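Local coordinates for protein sensor kinase citA (PDB 1P0Z) that senses citrate through this periplasmic PAS-like domain and, as a two-component histidine kinase, probably activates its partner CitB by phosphorylation to induce citrate-fermentation genes, at residues R103-I108 and I118-Y123. Numbering follows the deposited sequence. Where two conformers were deposited one is given.
Sequences RGKSPI and IVSVGY. With NA (sodium ion), chain L; OMO (Mo(VI)(=O)(oh)2 cluster), chain N; FLC (citrate anion), chain K.
Bends at chi2 in R103 (97°) and K105 (-125°), each with CG beside its own backbone N, bring guanidinium and ammonium to one citrate-molybdenum complex; S120 OG, anti to its backbone N (chi1 176°), sits beside their stems. One carboxylate oxygen, citrate OG2, accepts from K105 NZ and S120 OG, both at 2.7 Å. R103 NH1 donates to OMO OR1 at 2.9 Å, and NH2 adds a weak bond to citrate OHB, which also binds the molybdenum; the metal lies at the guanidinium edge, in its plane. R103 and K105, known citrate-binding residues, both form salt bridges with D79, which probably tempers their charge. Successive strand residues face opposite ways, so one antiparallel hairpin presents these groups to ligand and S106 and V119 to the helices. G104 with V121 and S106 with V119 are hydrogen-bonded pairs, two N-H to O bonds each. S106 OG, hydrogen-bonded to S89 OG, ligates sodium with P107 O, S20 OG and three waters. The end of I108 crosses V119 at about a right angle. Strand 115-124 is central in the PAS-type sheet, between 52-57 and 101-109; 90-96 flanks 101-109, and helices 6-20 and 23-30 pack opposite citrate.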
loop_
_atom_site.group_PDB
_atom_site.type_symbol
_atom_site.label_atom_id
_atom_site.label_comp_id
_atom_site.label_asym_id
_atom_site.label_seq_id
_atom_site.Cartn_x
_atom_site.Cartn_y
_atom_site.Cartn_z
ATOM N N ARG A 103 -5.782 4.136 4.999
ATOM C CA ARG A 103 -4.861 3.631 3.979
ATOM C C ARG A 103 -4.904 4.504 2.762
ATOM O O ARG A 103 -5.984 4.960 2.390
ATOM C CB ARG A 103 -5.289 2.241 3.457
ATOM C CG ARG A 103 -5.388 1.162 4.527
ATOM C CD ARG A 103 -6.890 0.969 5.052
ATOM N NE ARG A 103 -6.734 -0.109 6.025
ATOM C CZ ARG A 103 -6.766 -1.415 5.718
ATOM N NH1 ARG A 103 -7.031 -1.801 4.483
ATOM N NH2 ARG A 103 -6.377 -2.325 6.647
ATOM N N GLY A 104 -3.748 4.742 2.176
ATOM C CA GLY A 104 -3.728 5.407 0.874
ATOM C C GLY A 104 -3.383 4.227 -0.050
ATOM O O GLY A 104 -2.400 3.529 0.201
ATOM N N LYS A 105 -4.183 4.004 -1.103
ATOM C CA LYS A 105 -3.982 2.882 -2.022
ATOM C C LYS A 105 -3.810 3.385 -3.422
ATOM O O LYS A 105 -4.453 4.355 -3.810
ATOM C CB LYS A 105 -5.197 1.974 -2.015
ATOM C CG LYS A 105 -5.644 1.505 -0.593
ATOM C CD LYS A 105 -5.708 -0.018 -0.554
ATOM C CE LYS A 105 -6.437 -0.478 0.649
ATOM N NZ LYS A 105 -6.378 -1.963 0.668
ATOM N N SER A 106 -2.913 2.733 -4.176
ATOM C CA SER A 106 -2.721 3.158 -5.579
ATOM C C SER A 106 -2.226 1.921 -6.326
ATOM O O SER A 106 -1.418 1.141 -5.797
ATOM C CB SER A 106 -1.650 4.272 -5.639
ATOM O OG SER A 106 -1.556 4.779 -6.977
ATOM N N PRO A 107 -2.655 1.749 -7.594
ATOM C CA PRO A 107 -2.203 0.567 -8.341
ATOM C C PRO A 107 -0.769 0.754 -8.822
ATOM O O PRO A 107 -0.288 1.895 -8.968
ATOM C CB PRO A 107 -3.143 0.540 -9.562
ATOM C CG PRO A 107 -3.478 2.010 -9.801
ATOM C CD PRO A 107 -3.613 2.565 -8.356
ATOM N N ILE A 108 -0.061 -0.348 -8.988
ATOM C CA ILE A 108 1.281 -0.327 -9.588
ATOM C C ILE A 108 0.933 -0.766 -11.026
ATOM O O ILE A 108 0.269 -1.789 -11.210
ATOM C CB ILE A 108 2.207 -1.391 -8.982
ATOM C CG1 ILE A 108 2.275 -1.249 -7.458
ATOM C CG2 ILE A 108 3.593 -1.260 -9.616
ATOM C CD1 ILE A 108 3.085 -2.375 -6.777
ATOM N N ILE A 118 -0.550 -3.489 -6.302
ATOM C CA ILE A 118 -1.103 -2.393 -5.500
ATOM C C ILE A 118 -0.136 -2.034 -4.357
ATOM O O ILE A 118 0.579 -2.876 -3.827
ATOM C CB ILE A 118 -2.475 -2.845 -4.898
ATOM C CG1 ILE A 118 -3.119 -1.729 -4.065
ATOM C CG2 ILE A 118 -2.287 -4.138 -4.058
ATOM C CD1 ILE A 118 -4.586 -2.093 -3.600
ATOM N N VAL A 119 -0.132 -0.762 -3.985
ATOM C CA VAL A 119 0.643 -0.321 -2.818
ATOM C C VAL A 119 -0.375 0.313 -1.861
ATOM O O VAL A 119 -1.249 1.066 -2.289
ATOM C CB VAL A 119 1.674 0.774 -3.173
ATOM C CG1 VAL A 119 2.305 1.350 -1.881
ATOM C CG2 VAL A 119 2.762 0.182 -4.086
ATOM N N SER A 120 -0.252 -0.043 -0.586
ATOM C CA SER A 120 -1.142 0.509 0.446
ATOM C C SER A 120 -0.231 1.059 1.537
ATOM O O SER A 120 0.598 0.321 2.082
ATOM C CB SER A 120 -2.024 -0.610 1.033
ATOM O OG SER A 120 -2.835 -0.083 2.098
ATOM N N VAL A 121 -0.383 2.347 1.845
ATOM C CA VAL A 121 0.405 2.962 2.911
ATOM C C VAL A 121 -0.608 3.246 4.016
ATOM O O VAL A 121 -1.595 3.931 3.796
ATOM C CB VAL A 121 1.058 4.268 2.422
ATOM C CG1 VAL A 121 1.678 5.014 3.577
ATOM C CG2 VAL A 121 2.102 3.926 1.316
ATOM N N GLY A 122 -0.340 2.739 5.204
ATOM C CA GLY A 122 -1.328 2.878 6.265
ATOM C C GLY A 122 -0.856 3.511 7.557
ATOM O O GLY A 122 0.312 3.399 7.937
ATOM N N TYR A 123 -1.813 4.192 8.200
ATOM C CA TYR A 123 -1.579 4.847 9.500
ATOM C C TYR A 123 -2.628 4.335 10.484
ATOM O O TYR A 123 -3.817 4.568 10.299
ATOM C CB TYR A 123 -1.734 6.366 9.402
ATOM C CG TYR A 123 -0.607 7.061 8.671
ATOM C CD1 TYR A 123 -0.518 7.016 7.279
ATOM C CD2 TYR A 123 0.353 7.779 9.379
ATOM C CE1 TYR A 123 0.516 7.687 6.591
ATOM C CE2 TYR A 123 1.398 8.451 8.716
ATOM C CZ TYR A 123 1.465 8.390 7.315
ATOM O OH TYR A 123 2.510 9.015 6.697
HETATM NA NA NA L . -0.140 4.269 -8.865
HETATM O OM1 OMO N . -6.490 -6.963 5.722
HETATM MO MO OMO N . -6.104 -5.685 4.400
HETATM O OR1 OMO N . -7.476 -4.673 4.558
HETATM O OM2 OMO N . -6.455 -6.627 2.976
HETATM C CAC FLC K . -2.867 -4.909 7.825
HETATM C CA FLC K . -2.679 -3.914 6.646
HETATM C CB FLC K . -3.558 -4.310 5.365
HETATM C CBC FLC K . -3.106 -5.639 4.655
HETATM C CG FLC K . -3.602 -3.072 4.348
HETATM C CGC FLC K . -4.430 -3.234 3.053
HETATM O OA1 FLC K . -2.526 -6.071 7.689
HETATM O OA2 FLC K . -3.436 -4.432 8.809
HETATM O OB1 FLC K . -1.914 -5.804 4.385
HETATM O OB2 FLC K . -4.002 -6.452 4.332
HETATM O OG1 FLC K . -5.260 -4.206 2.935
HETATM O OG2 FLC K . -4.224 -2.413 2.189
HETATM O OHB FLC K . -4.935 -4.513 5.719
HETATM O O HOH W 1 -2.013 5.349 -10.143
HETATM O O HOH W 2 0.740 3.941 -11.163
HETATM O O HOH W 3 0.978 6.361 -8.946
#